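Local coordinates for protein adenylate kinase (Schistosoma mansoni, PDB 3UMF) that catalyses the reversible transfer of a phosphoryl group between adenine nucleotides, interconverting ATP and AMP with two molecules of ADP, at residues Asn163-Thr166 and Ile167-Arg170; Glu176-Lys179 and Pro180-His184; Lys79-Met82 and Glu83-Glu86; His184-Gln188 and Asn189-Thr193; Glu119-Gln122 and Gly123-Glu127. All coordinates share one frame; numbering follows the deposited sequence.

Contact 1: Asn163-Thr166 and Ile167-Arg170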
loop_
_atom_site.group_PDB
_atom_site.type_symbol
_atom_site.label_atom_id
_atom_site.label_comp_id
_atom_site.label_asym_id
_atom_site.label_seq_id
_atom_site.Cartn_x
_atom_site.Cartn_y
_atom_site.Cartn_z
ATOM N N ASN A 163 21.901 -12.573 6.610
ATOM C CA ASN A 163 21.099 -11.369 6.400
ATOM C C ASN A 163 20.438 -11.349 5.025
ATOM O O ASN A 163 19.277 -10.954 4.888
ATOM C CB ASN A 163 21.955 -10.112 6.589
ATOM C CG ASN A 163 22.263 -9.831 8.048
ATOM O OD1 ASN A 163 21.861 -10.582 8.938
ATOM N ND2 ASN A 163 22.982 -8.744 8.299
ATOM N N GLU A 164 21.180 -11.777 4.008
ATOM C CA GLU A 164 20.647 -11.830 2.651
ATOM C C GLU A 164 19.535 -12.875 2.523
ATOM O O GLU A 164 18.520 -12.634 1.869
ATOM C CB GLU A 164 21.768 -12.100 1.643
ATOM C CG GLU A 164 22.805 -10.983 1.565
ATOM C CD GLU A 164 23.862 -11.231 0.507
ATOM O OE1 GLU A 164 23.996 -12.389 0.052
ATOM O OE2 GLU A 164 24.559 -10.265 0.122
ATOM N N GLU A 165 19.726 -14.027 3.157
ATOM C CA GLU A 165 18.725 -15.089 3.124
ATOM C C GLU A 165 17.438 -14.676 3.840
ATOM O O GLU A 165 16.346 -15.082 3.440
ATOM C CB GLU A 165 19.280 -16.395 3.707
ATOM C CG GLU A 165 18.332 -17.597 3.625
ATOM C CD GLU A 165 18.177 -18.162 2.214
ATOM O OE1 GLU A 165 18.702 -17.563 1.250
ATOM O OE2 GLU A 165 17.525 -19.221 2.067
ATOM N N THR A 166 17.565 -13.867 4.890
ATOM C CA THR A 166 16.391 -13.336 5.579
ATOM C C THR A 166 15.533 -12.506 4.623
ATOM O O THR A 166 14.306 -12.617 4.615
ATOM C CB THR A 166 16.783 -12.479 6.800
ATOM O OG1 THR A 166 17.442 -13.302 7.768
ATOM C CG2 THR A 166 15.544 -11.852 7.438
ATOM N N ILE A 167 16.191 -11.687 3.809
ATOM C CA ILE A 167 15.503 -10.861 2.820
ATOM C C ILE A 167 14.888 -11.710 1.703
ATOM O O ILE A 167 13.791 -11.416 1.216
ATOM C CB ILE A 167 16.460 -9.805 2.221
ATOM C CG1 ILE A 167 16.859 -8.789 3.297
ATOM C CG2 ILE A 167 15.823 -9.102 1.031
ATOM C CD1 ILE A 167 17.775 -7.696 2.791
ATOM N N VAL A 168 15.590 -12.765 1.297
ATOM C CA VAL A 168 15.036 -13.702 0.323
ATOM C C VAL A 168 13.745 -14.324 0.856
ATOM O O VAL A 168 12.736 -14.360 0.154
ATOM C CB VAL A 168 16.048 -14.807 -0.057
ATOM C CG1 VAL A 168 15.359 -15.915 -0.838
ATOM C CG2 VAL A 168 17.197 -14.216 -0.868
ATOM N N LYS A 169 13.778 -14.790 2.102
ATOM C CA LYS A 169 12.593 -15.352 2.753
ATOM C C LYS A 169 11.479 -14.322 2.926
ATOM O O LYS A 169 10.297 -14.649 2.818
ATOM C CB LYS A 169 12.953 -15.946 4.118
ATOM C CG LYS A 169 13.902 -17.125 4.058
ATOM C CD LYS A 169 13.448 -18.152 3.037
ATOM C CE LYS A 169 14.284 -19.417 3.144
ATOM N NZ LYS A 169 14.533 -20.019 1.809
ATOM N N ARG A 170 11.854 -13.079 3.209
ATOM C CA ARG A 170 10.861 -12.017 3.348
ATOM C C ARG A 170 10.184 -11.750 2.006
ATOM O O ARG A 170 8.981 -11.490 1.946
ATOM C CB ARG A 170 11.500 -10.740 3.894
ATOM C CG ARG A 170 10.501 -9.632 4.203
ATOM C CD ARG A 170 11.206 -8.390 4.726
ATOM N NE ARG A 170 11.929 -8.662 5.965
ATOM C CZ ARG A 170 12.773 -7.812 6.538
ATOM N NH1 ARG A 170 13.005 -6.632 5.984
ATOM N NH2 ARG A 170 13.389 -8.145 7.663
#
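E165 and K169, one turn apart on an exposed flank, are joined by a salt bridge between E165 OE2 and K169 NZ, 3.1 Å long. The ammonium does not come in along the carboxylate plane but sits above it, 43° out. Both chains are bent where they meet. In E165, CG swings away from the backbone N (chi1 -176°) and the chain then turns at chi2 (73°), which sends the carboxylate along the helix toward its C-terminal end. K169 bends at chi2 and chi4 and lays its CE 3.4 Å from E165 OE2. The other oxygen, E165 OE1, stands over V168, 4.0 Å from its CB. Beneath the bridge runs an ordinary helix bond, with K169 N 2.9 Å from E165 O. This is an early stretch of helix 161-177, which probably follows the lid segment, as in related adenylate kinases. R172 also brings its guanidinium close to K169 NZ, a like charge beside the bridge. Elsewhere the side chains settle on carbonyls of the previous turn: V168 CG2 is 3.4 Å from E164 O, and I167 CG1 is 3.6 Å from N163 O. Both side chains touch helix 143-150, I167 on M146 and L150, V168 on E143 and R147. On another flank T166 CG2 lies 4.3 Å from R170 NH2, placed obliquely to the guanidinium, while T166 OG1 bonds back to D162 O.

Contact 2: Glu176-Lys179 and Pro180-His184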
loop_
_atom_site.group_PDB
_atom_site.type_symbol
_atom_site.label_atom_id
_atom_site.label_comp_id
_atom_site.label_asym_id
_atom_site.label_seq_id
_atom_site.Cartn_x
_atom_site.Cartn_y
_atom_site.Cartn_z
ATOM N N GLU A 176 3.958 -14.935 -1.527
ATOM C CA GLU A 176 2.931 -15.929 -1.235
ATOM C C GLU A 176 1.743 -15.314 -0.499
ATOM O O GLU A 176 0.585 -15.616 -0.805
ATOM C CB GLU A 176 3.521 -17.064 -0.396
ATOM C CG GLU A 176 2.531 -18.168 -0.053
ATOM C CD GLU A 176 2.149 -19.010 -1.258
ATOM O OE1 GLU A 176 2.938 -19.067 -2.225
ATOM O OE2 GLU A 176 1.060 -19.620 -1.238
ATOM N N LEU A 177 2.036 -14.455 0.470
ATOM C CA LEU A 177 1.003 -13.834 1.288
ATOM C C LEU A 177 0.001 -13.046 0.448
ATOM O O LEU A 177 -1.198 -13.090 0.706
ATOM C CB LEU A 177 1.647 -12.906 2.324
ATOM C CG LEU A 177 0.703 -12.209 3.310
ATOM C CD1 LEU A 177 0.126 -13.216 4.296
ATOM C CD2 LEU A 177 1.410 -11.074 4.039
ATOM N N THR A 178 0.496 -12.346 -0.568
ATOM C CA THR A 178 -0.342 -11.429 -1.337
ATOM C C THR A 178 -0.984 -12.047 -2.583
ATOM O O THR A 178 -1.702 -11.363 -3.309
ATOM C CB THR A 178 0.437 -10.155 -1.752
ATOM O OG1 THR A 178 1.533 -10.519 -2.597
ATOM C CG2 THR A 178 0.967 -9.426 -0.525
ATOM N N LYS A 179 -0.730 -13.331 -2.830
ATOM C CA LYS A 179 -1.284 -14.003 -4.012
ATOM C C LYS A 179 -2.813 -13.940 -4.141
ATOM O O LYS A 179 -3.314 -13.544 -5.192
ATOM C CB LYS A 179 -0.796 -15.457 -4.120
ATOM C CG LYS A 179 0.538 -15.624 -4.820
ATOM C CD LYS A 179 0.938 -17.094 -4.867
ATOM C CE LYS A 179 2.303 -17.282 -5.505
ATOM N NZ LYS A 179 2.775 -18.691 -5.371
ATOM N N PRO A 180 -3.559 -14.327 -3.086
ATOM C CA PRO A 180 -5.013 -14.290 -3.292
ATOM C C PRO A 180 -5.598 -12.878 -3.386
ATOM O O PRO A 180 -6.634 -12.709 -4.026
ATOM C CB PRO A 180 -5.570 -15.028 -2.069
ATOM C CG PRO A 180 -4.507 -14.937 -1.044
ATOM C CD PRO A 180 -3.203 -14.919 -1.782
ATOM N N VAL A 181 -4.963 -11.881 -2.778
ATOM C CA VAL A 181 -5.506 -10.529 -2.880
ATOM C C VAL A 181 -5.264 -9.947 -4.274
ATOM O O VAL A 181 -6.122 -9.261 -4.829
ATOM C CB VAL A 181 -5.015 -9.584 -1.747
ATOM C CG1 VAL A 181 -3.556 -9.198 -1.932
ATOM C CG2 VAL A 181 -5.893 -8.343 -1.679
ATOM N N ILE A 182 -4.108 -10.259 -4.851
ATOM C CA ILE A 182 -3.794 -9.826 -6.207
ATOM C C ILE A 182 -4.694 -10.522 -7.228
ATOM O O ILE A 182 -5.206 -9.888 -8.150
ATOM C CB ILE A 182 -2.309 -10.069 -6.539
ATOM C CG1 ILE A 182 -1.430 -9.111 -5.727
ATOM C CG2 ILE A 182 -2.045 -9.889 -8.025
ATOM C CD1 ILE A 182 0.050 -9.407 -5.827
ATOM N N GLU A 183 -4.895 -11.826 -7.059
ATOM C CA GLU A 183 -5.767 -12.573 -7.961
ATOM C C GLU A 183 -7.216 -12.084 -7.888
ATOM O O GLU A 183 -7.899 -12.002 -8.907
ATOM C CB GLU A 183 -5.693 -14.073 -7.674
ATOM C CG GLU A 183 -6.520 -14.922 -8.628
ATOM C CD GLU A 183 -6.090 -14.766 -10.077
ATOM O OE1 GLU A 183 -4.870 -14.668 -10.331
ATOM O OE2 GLU A 183 -6.971 -14.738 -10.964
ATOM N N HIS A 184 -7.670 -11.749 -6.682
ATOM C CA HIS A 184 -9.025 -11.242 -6.468
ATOM C C HIS A 184 -9.314 -9.972 -7.270
ATOM O O HIS A 184 -10.356 -9.857 -7.914
ATOM C CB HIS A 184 -9.267 -10.989 -4.977
ATOM C CG HIS A 184 -10.594 -10.363 -4.675
ATOM N ND1 HIS A 184 -11.783 -11.054 -4.766
ATOM C CD2 HIS A 184 -10.917 -9.109 -4.279
ATOM C CE1 HIS A 184 -12.781 -10.253 -4.440
ATOM N NE2 HIS A 184 -12.283 -9.066 -4.139
HETATM O O HOH W 1 -3.692 -12.111 0.041
#
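The puckered ring of P180 presents its CD corner to the end of helix 161-177, with CD 3.7 Å from L177 O and 3.4 Å from K179 CB, a closeness set by the peptide link. The flat group is the carboxylate of E176: K179 NZ meets OE1 on the syn side, 32° out of the plane, in a 3.2 Å salt bridge that K179 spans with its chain extended beyond CG. The carbonyls of the turn are taken up in different ways. T178 O receives I182 N at 3.1 Å, nearly along the C=O axis, and K179 O receives E183 N. L177 O is bonded by a water, which in turn weakly accepts V181 N. T178 carries the side-chain packing: with OG1 set between backbone N and carbonyl carbon (chi1 62°), it reaches back to F174 O and also lies 3.7 Å from I182 CD1, the two chains crossing at a slant. V181 CG1 rests 3.2 Å from T178 O. Since proline has no N-H to offer E176 O, which K179 N meets weakly instead, the helical bonding pattern is interrupted here, and a water mediates part of the passage from helix 161-177 into helix 179-186.

Contact 3: Lys79-Met82 and Glu83-Glu86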
loop_
_atom_site.group_PDB
_atom_site.type_symbol
_atom_site.label_atom_id
_atom_site.label_comp_id
_atom_site.label_asym_id
_atom_site.label_seq_id
_atom_site.Cartn_x
_atom_site.Cartn_y
_atom_site.Cartn_z
ATOM N N LYS A 79 -0.490 1.640 22.150
ATOM C CA LYS A 79 0.928 1.673 22.493
ATOM C C LYS A 79 1.313 0.492 23.381
ATOM O O LYS A 79 2.338 -0.154 23.157
ATOM C CB LYS A 79 1.266 3.000 23.180
ATOM C CG LYS A 79 2.747 3.232 23.438
ATOM C CD LYS A 79 2.996 4.651 23.932
ATOM C CE LYS A 79 4.465 4.887 24.240
ATOM N NZ LYS A 79 4.951 4.005 25.333
ATOM N N ALA A 80 0.482 0.203 24.378
ATOM C CA ALA A 80 0.723 -0.925 25.273
ATOM C C ALA A 80 0.650 -2.254 24.528
ATOM O O ALA A 80 1.419 -3.171 24.813
ATOM C CB ALA A 80 -0.262 -0.907 26.434
ATOM N N MET A 81 -0.274 -2.350 23.573
ATOM C CA MET A 81 -0.400 -3.544 22.739
ATOM C C MET A 81 0.845 -3.735 21.880
ATOM O O MET A 81 1.379 -4.838 21.783
ATOM C CB MET A 81 -1.639 -3.445 21.844
ATOM C CG MET A 81 -2.956 -3.644 22.573
ATOM S SD MET A 81 -4.373 -3.050 21.624
ATOM C CE MET A 81 -4.202 -4.008 20.120
ATOM N N MET A 82 1.294 -2.650 21.255
ATOM C CA MET A 82 2.500 -2.670 20.435
ATOM C C MET A 82 3.714 -3.089 21.257
ATOM O O MET A 82 4.551 -3.863 20.794
ATOM C CB MET A 82 2.743 -1.297 19.810
ATOM C CG MET A 82 1.715 -0.882 18.770
ATOM S SD MET A 82 1.875 0.859 18.326
ATOM C CE MET A 82 0.594 1.011 17.085
ATOM N N GLU A 83 3.798 -2.578 22.481
ATOM C CA GLU A 83 4.909 -2.884 23.375
ATOM C C GLU A 83 4.986 -4.380 23.683
ATOM O O GLU A 83 6.076 -4.939 23.810
ATOM C CB GLU A 83 4.786 -2.069 24.665
ATOM C CG GLU A 83 6.079 -1.919 25.451
ATOM C CD GLU A 83 6.001 -0.814 26.490
ATOM O OE1 GLU A 83 4.952 -0.139 26.561
ATOM O OE2 GLU A 83 6.987 -0.615 27.232
ATOM N N ARG A 84 3.826 -5.027 23.784
ATOM C CA ARG A 84 3.760 -6.462 24.054
ATOM C C ARG A 84 4.000 -7.306 22.805
ATOM O O ARG A 84 4.170 -8.522 22.896
ATOM C CB ARG A 84 2.400 -6.832 24.653
ATOM C CG ARG A 84 2.162 -6.293 26.049
ATOM C CD ARG A 84 0.779 -6.666 26.552
ATOM N NE ARG A 84 0.077 -5.504 27.091
ATOM C CZ ARG A 84 -1.141 -5.126 26.719
ATOM N NH1 ARG A 84 -1.803 -5.824 25.808
ATOM N NH2 ARG A 84 -1.697 -4.054 27.264
ATOM N N GLY A 85 4.003 -6.663 21.643
ATOM C CA GLY A 85 4.143 -7.375 20.387
ATOM C C GLY A 85 2.825 -7.982 19.947
ATOM O O GLY A 85 2.796 -8.931 19.159
ATOM N N GLU A 86 1.732 -7.432 20.468
ATOM C CA GLU A 86 0.389 -7.858 20.090
ATOM C C GLU A 86 -0.004 -7.302 18.728
ATOM O O GLU A 86 0.495 -6.258 18.297
ATOM C CB GLU A 86 -0.634 -7.408 21.134
ATOM C CG GLU A 86 -0.607 -8.182 22.439
ATOM C CD GLU A 86 -1.725 -7.758 23.369
ATOM O OE1 GLU A 86 -2.777 -7.310 22.861
ATOM O OE2 GLU A 86 -1.557 -7.859 24.603
#
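Main-chain bonds close the end of the helix: M81 O takes E86 N at 2.9 Å and, weakly, R84 N, while M82 O takes G85 N at 3.0 Å from well above its carbonyl plane. Two residues earlier, K79 O receives E83 N and A80 O receives R84 N. With the positive phi of G85 (80°), the bonds M81-E86 and M82-G85 make a Schellman motif, which ends helix 73-84 in what is probably the AMP-binding region, as in related adenylate kinases. Among the charges, R84 turns its NH1 to E86 OE2 in a salt bridge whose modelled length is too short to be trusted; E86 CD lies at the edge of the guanidinium, in its plane. R84 NH2 also has a long, weak ion pair with E77. K79 NZ and E83 OE1 lie 4.3 Å apart, opposite charges without a bridge. In the packing, A80 O lies toward the rim of one guanidinium face and M81 N over its centre, while R84 NH2 is 3.6 Å from A80 CB. M81 puts CG 3.7 Å from E86 OE1, its chain crossing that of E86 at about a right angle. M82 reaches away to L64 and V68 of helix 60-68.

Contact 4: His184-Gln188 and Asn189-Thr193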
loop_
_atom_site.group_PDB
_atom_site.type_symbol
_atom_site.label_atom_id
_atom_site.label_comp_id
_atom_site.label_asym_id
_atom_site.label_seq_id
_atom_site.Cartn_x
_atom_site.Cartn_y
_atom_site.Cartn_z
ATOM N N HIS A 184 -7.670 -11.749 -6.682
ATOM C CA HIS A 184 -9.025 -11.242 -6.468
ATOM C C HIS A 184 -9.314 -9.972 -7.270
ATOM O O HIS A 184 -10.356 -9.857 -7.914
ATOM C CB HIS A 184 -9.267 -10.989 -4.977
ATOM C CG HIS A 184 -10.594 -10.363 -4.675
ATOM N ND1 HIS A 184 -11.783 -11.054 -4.766
ATOM C CD2 HIS A 184 -10.917 -9.109 -4.279
ATOM C CE1 HIS A 184 -12.781 -10.253 -4.440
ATOM N NE2 HIS A 184 -12.283 -9.066 -4.139
ATOM N N TYR A 185 -8.394 -9.015 -7.234
ATOM C CA TYR A 185 -8.601 -7.770 -7.967
ATOM C C TYR A 185 -8.239 -7.888 -9.445
ATOM O O TYR A 185 -8.719 -7.110 -10.269
ATOM C CB TYR A 185 -7.859 -6.609 -7.300
ATOM C CG TYR A 185 -8.460 -6.228 -5.971
ATOM C CD1 TYR A 185 -9.636 -5.493 -5.907
ATOM C CD2 TYR A 185 -7.866 -6.618 -4.781
ATOM C CE1 TYR A 185 -10.198 -5.149 -4.692
ATOM C CE2 TYR A 185 -8.421 -6.278 -3.560
ATOM C CZ TYR A 185 -9.584 -5.544 -3.523
ATOM O OH TYR A 185 -10.143 -5.203 -2.313
ATOM N N LYS A 186 -7.397 -8.861 -9.781
ATOM C CA LYS A 186 -7.052 -9.107 -11.176
ATOM C C LYS A 186 -8.269 -9.612 -11.951
ATOM O O LYS A 186 -8.476 -9.241 -13.105
ATOM C CB LYS A 186 -5.899 -10.107 -11.277
ATOM C CG LYS A 186 -4.872 -9.762 -12.342
ATOM C CD LYS A 186 -3.743 -10.786 -12.382
ATOM C CE LYS A 186 -2.439 -10.214 -11.842
ATOM N NZ LYS A 186 -1.349 -11.233 -11.851
ATOM N N GLN A 187 -9.075 -10.450 -11.306
ATOM C CA GLN A 187 -10.306 -10.961 -11.905
ATOM C C GLN A 187 -11.307 -9.848 -12.201
ATOM O O GLN A 187 -12.149 -9.985 -13.088
ATOM C CB GLN A 187 -10.948 -12.010 -10.993
ATOM C CG GLN A 187 -10.193 -13.326 -10.933
ATOM C CD GLN A 187 -10.683 -14.233 -9.820
ATOM O OE1 GLN A 187 -11.732 -13.992 -9.222
ATOM N NE2 GLN A 187 -9.919 -15.280 -9.534
ATOM N N GLN A 188 -11.211 -8.752 -11.455
ATOM C CA GLN A 188 -12.113 -7.619 -11.641
ATOM C C GLN A 188 -11.519 -6.601 -12.602
ATOM O O GLN A 188 -12.089 -5.526 -12.801
ATOM C CB GLN A 188 -12.397 -6.933 -10.305
ATOM C CG GLN A 188 -12.908 -7.855 -9.219
ATOM C CD GLN A 188 -13.147 -7.121 -7.916
ATOM O OE1 GLN A 188 -13.718 -6.032 -7.901
ATOM N NE2 GLN A 188 -12.698 -7.709 -6.814
ATOM N N ASN A 189 -10.369 -6.944 -13.178
ATOM C CA ASN A 189 -9.676 -6.068 -14.117
ATOM C C ASN A 189 -9.291 -4.740 -13.467
ATOM O O ASN A 189 -9.403 -3.683 -14.087
ATOM C CB ASN A 189 -10.542 -5.831 -15.364
ATOM C CG ASN A 189 -9.735 -5.794 -16.641
ATOM O OD1 ASN A 189 -8.842 -6.615 -16.854
ATOM N ND2 ASN A 189 -10.046 -4.833 -17.503
ATOM N N LYS A 190 -8.830 -4.800 -12.218
ATOM C CA LYS A 190 -8.496 -3.592 -11.458
ATOM C C LYS A 190 -7.033 -3.540 -11.027
ATOM O O LYS A 190 -6.643 -2.656 -10.263
ATOM C CB LYS A 190 -9.387 -3.474 -10.215
ATOM C CG LYS A 190 -10.786 -2.946 -10.482
ATOM C CD LYS A 190 -11.606 -2.946 -9.203
ATOM C CE LYS A 190 -12.614 -1.812 -9.182
ATOM N NZ LYS A 190 -13.420 -1.818 -7.929
ATOM N N VAL A 191 -6.225 -4.482 -11.503
ATOM C CA VAL A 191 -4.812 -4.510 -11.136
ATOM C C VAL A 191 -3.927 -3.963 -12.247
ATOM O O VAL A 191 -3.988 -4.422 -13.390
ATOM C CB VAL A 191 -4.340 -5.939 -10.769
ATOM C CG1 VAL A 191 -2.834 -5.963 -10.510
ATOM C CG2 VAL A 191 -5.097 -6.442 -9.554
ATOM N N ILE A 192 -3.125 -2.959 -11.909
ATOM C CA ILE A 192 -2.084 -2.478 -12.803
ATOM C C ILE A 192 -0.778 -3.164 -12.426
ATOM O O ILE A 192 -0.158 -2.831 -11.413
ATOM C CB ILE A 192 -1.910 -0.954 -12.699
ATOM C CG1 ILE A 192 -3.190 -0.243 -13.146
ATOM C CG2 ILE A 192 -0.734 -0.491 -13.540
ATOM C CD1 ILE A 192 -3.139 1.255 -12.981
ATOM N N THR A 193 -0.374 -4.141 -13.228
ATOM C CA THR A 193 0.862 -4.864 -12.962
ATOM C C THR A 193 2.030 -4.131 -13.607
ATOM O O THR A 193 2.139 -4.074 -14.834
ATOM C CB THR A 193 0.785 -6.315 -13.467
ATOM O OG1 THR A 193 -0.273 -6.993 -12.777
ATOM C CG2 THR A 193 2.098 -7.046 -13.214
#
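Y185 O is gripped by two backbone N-H groups: K190 N at 3.0 Å, fairly straight at 157°, and Q188 N more weakly. The neighbouring carbonyl, K186 O, takes N189 N at 3.0 Å from well above its plane. N189 itself has positive phi (61°), and the two bonds K190-Y185 and N189-K186 form a Schellman motif that stops helix 179-186 and swings the chain into strand 191-195, an outermost strand of the parallel sheet. V191 packs back on the helix it has just left: its CG2 sits 3.3 Å from K186 N and 3.6 Å from Y185 CB. CG1 is anti to the backbone N (chi1 175°), which leaves CG2 beside it, and K186 crosses V191 at a slant before its CE comes 4.0 Å from T193 OG1. On the helix, H184 CD2 stands over the centre of the Y185 ring, 3.7 Å above it, and Q188 NE2 lies above the H184 ring and weakly bonds H184 O. Q188 OE1 meets K190 CD at 4.0 Å. The polar ends go further: Y185 OH to E127 OE1, K190 NZ to C133 O. Two backbone bonds and a valine methyl thus set the exit from the helix, while the tyrosine hydroxyl and lysine amine tie the same corner to helix 120-129 and the loop after it.

Contact 5: Glu119-Gln122 and Gly123-Glu127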
loop_
_atom_site.group_PDB
_atom_site.type_symbol
_atom_site.label_atom_id
_atom_site.label_comp_id
_atom_site.label_asym_id
_atom_site.label_seq_id
_atom_site.Cartn_x
_atom_site.Cartn_y
_atom_site.Cartn_z
ATOM N N GLU A 119 -3.633 -8.548 2.600
ATOM C CA GLU A 119 -4.433 -9.770 2.627
ATOM C C GLU A 119 -5.856 -9.510 2.126
ATOM O O GLU A 119 -6.322 -8.368 2.116
ATOM C CB GLU A 119 -4.444 -10.379 4.035
ATOM C CG GLU A 119 -3.057 -10.769 4.545
ATOM C CD GLU A 119 -3.064 -11.299 5.968
ATOM O OE1 GLU A 119 -3.889 -12.185 6.272
ATOM O OE2 GLU A 119 -2.234 -10.833 6.779
ATOM N N LEU A 120 -6.540 -10.574 1.714
ATOM C CA LEU A 120 -7.845 -10.453 1.071
ATOM C C LEU A 120 -8.915 -9.833 1.971
ATOM O O LEU A 120 -9.738 -9.041 1.507
ATOM C CB LEU A 120 -8.312 -11.816 0.550
ATOM C CG LEU A 120 -9.557 -11.805 -0.339
ATOM C CD1 LEU A 120 -9.418 -10.742 -1.409
ATOM C CD2 LEU A 120 -9.779 -13.170 -0.968
ATOM N N ASP A 121 -8.906 -10.193 3.253
ATOM C CA ASP A 121 -9.890 -9.666 4.193
ATOM C C ASP A 121 -9.773 -8.151 4.326
ATOM O O ASP A 121 -10.777 -7.452 4.444
ATOM C CB ASP A 121 -9.768 -10.351 5.560
ATOM C CG ASP A 121 -8.369 -10.252 6.149
ATOM O OD1 ASP A 121 -7.455 -9.750 5.461
ATOM O OD2 ASP A 121 -8.180 -10.689 7.303
ATOM N N GLN A 122 -8.540 -7.653 4.287
ATOM C CA GLN A 122 -8.280 -6.219 4.374
ATOM C C GLN A 122 -8.897 -5.464 3.198
ATOM O O GLN A 122 -9.438 -4.371 3.367
ATOM C CB GLN A 122 -6.770 -5.954 4.433
ATOM C CG GLN A 122 -6.059 -6.605 5.609
ATOM C CD GLN A 122 -4.560 -6.379 5.577
ATOM O OE1 GLN A 122 -4.022 -5.840 4.610
ATOM N NE2 GLN A 122 -3.876 -6.788 6.640
ATOM N N GLY A 123 -8.814 -6.058 2.011
ATOM C CA GLY A 123 -9.328 -5.431 0.807
ATOM C C GLY A 123 -10.844 -5.376 0.762
ATOM O O GLY A 123 -11.431 -4.314 0.543
ATOM N N ILE A 124 -11.478 -6.524 0.972
ATOM C CA ILE A 124 -12.933 -6.623 0.915
ATOM C C ILE A 124 -13.613 -5.774 1.993
ATOM O O ILE A 124 -14.557 -5.037 1.701
ATOM C CB ILE A 124 -13.399 -8.096 1.011
ATOM C CG1 ILE A 124 -12.986 -8.860 -0.254
ATOM C CG2 ILE A 124 -14.905 -8.177 1.205
ATOM C CD1 ILE A 124 -13.103 -10.362 -0.129
ATOM N N LYS A 125 -13.128 -5.864 3.229
ATOM C CA LYS A 125 -13.695 -5.072 4.320
ATOM C C LYS A 125 -13.521 -3.571 4.098
ATOM O O LYS A 125 -14.380 -2.787 4.491
ATOM C CB LYS A 125 -13.092 -5.478 5.668
ATOM C CG LYS A 125 -13.429 -6.892 6.104
ATOM C CD LYS A 125 -12.869 -7.181 7.485
ATOM C CE LYS A 125 -12.608 -8.665 7.679
ATOM N NZ LYS A 125 -11.946 -8.943 8.984
ATOM N N PHE A 126 -12.413 -3.176 3.478
ATOM C CA PHE A 126 -12.180 -1.766 3.175
ATOM C C PHE A 126 -13.242 -1.262 2.214
ATOM O O PHE A 126 -13.858 -0.222 2.439
ATOM C CB PHE A 126 -10.790 -1.550 2.564
ATOM C CG PHE A 126 -10.492 -0.111 2.224
ATOM C CD1 PHE A 126 -10.885 0.432 1.007
ATOM C CD2 PHE A 126 -9.818 0.699 3.122
ATOM C CE1 PHE A 126 -10.615 1.756 0.698
ATOM C CE2 PHE A 126 -9.543 2.023 2.816
ATOM C CZ PHE A 126 -9.942 2.550 1.604
ATOM N N GLU A 127 -13.450 -2.009 1.136
ATOM C CA GLU A 127 -14.411 -1.620 0.114
ATOM C C GLU A 127 -15.842 -1.626 0.651
ATOM O O GLU A 127 -16.691 -0.883 0.164
ATOM C CB GLU A 127 -14.278 -2.522 -1.115
ATOM C CG GLU A 127 -12.890 -2.491 -1.734
ATOM C CD GLU A 127 -12.782 -3.343 -2.981
ATOM O OE1 GLU A 127 -12.735 -4.585 -2.852
ATOM O OE2 GLU A 127 -12.740 -2.771 -4.089
#
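L120 and I124 lie along one flank of helix 120-129, a turn apart, with their chains slanting across each other: I124 CD1 comes 3.8 Å from L120 CG and 3.9 Å from L120 CD1. The segments make up the opening turns of this helix, which packs against the five-stranded parallel sheet of the Rossmann-like adenylate kinase core. L120, with CG anti to its backbone N (chi1 -171°), brings its branch point and CD1 beside I124 CD1; both side chains also border H184 of helix 179-186. On another side, K125 runs extended back over D121, with CE 3.9 Å from D121 CB. The charged ends stay apart, D121 OD2 and K125 NZ being 4.5 Å from one another, and K125 NZ has a long, weak ion pair with E91. D121, with CG between its backbone N and carbonyl carbon (chi1 55°), has OD1 weakly bonded by Q122 N. E119 occupies the N-cap, and Q122 OE1 accepts R118 N and, weakly, E119 N. G123, buried, has no side chain, and its N bonds weakly to E119 O and L120 O. F126 leads its ring away from this turn to an edge-to-face contact with F33. The straightest backbone bond joins I124 N to L120 O, 3.1 Å long with an N-H...O angle of 176°.

Along the chain the order is contact 3, contact 5, contact 1, contact 2, contact 4. Contacts 2, 4 and 5 cluster: contacts 2 and 4 share H184 and helix 179-186, their centres about 10 Å apart, while contact 5 touches both, its centre about 11 Å from that of contact 2 and about 14 Å from that of contact 4. This cluster borders the parallel sheet, with strand 191-195 leaving contact 4. Contacts 1 and 3 touch none of the others. Contact 1 sits on helix 161-177, which also enters contact 2, but the two centres are about 21 Å apart. Contact 3, probably in the AMP-binding region, lies across the chain's centre from contact 4, about 35 Å away between centres.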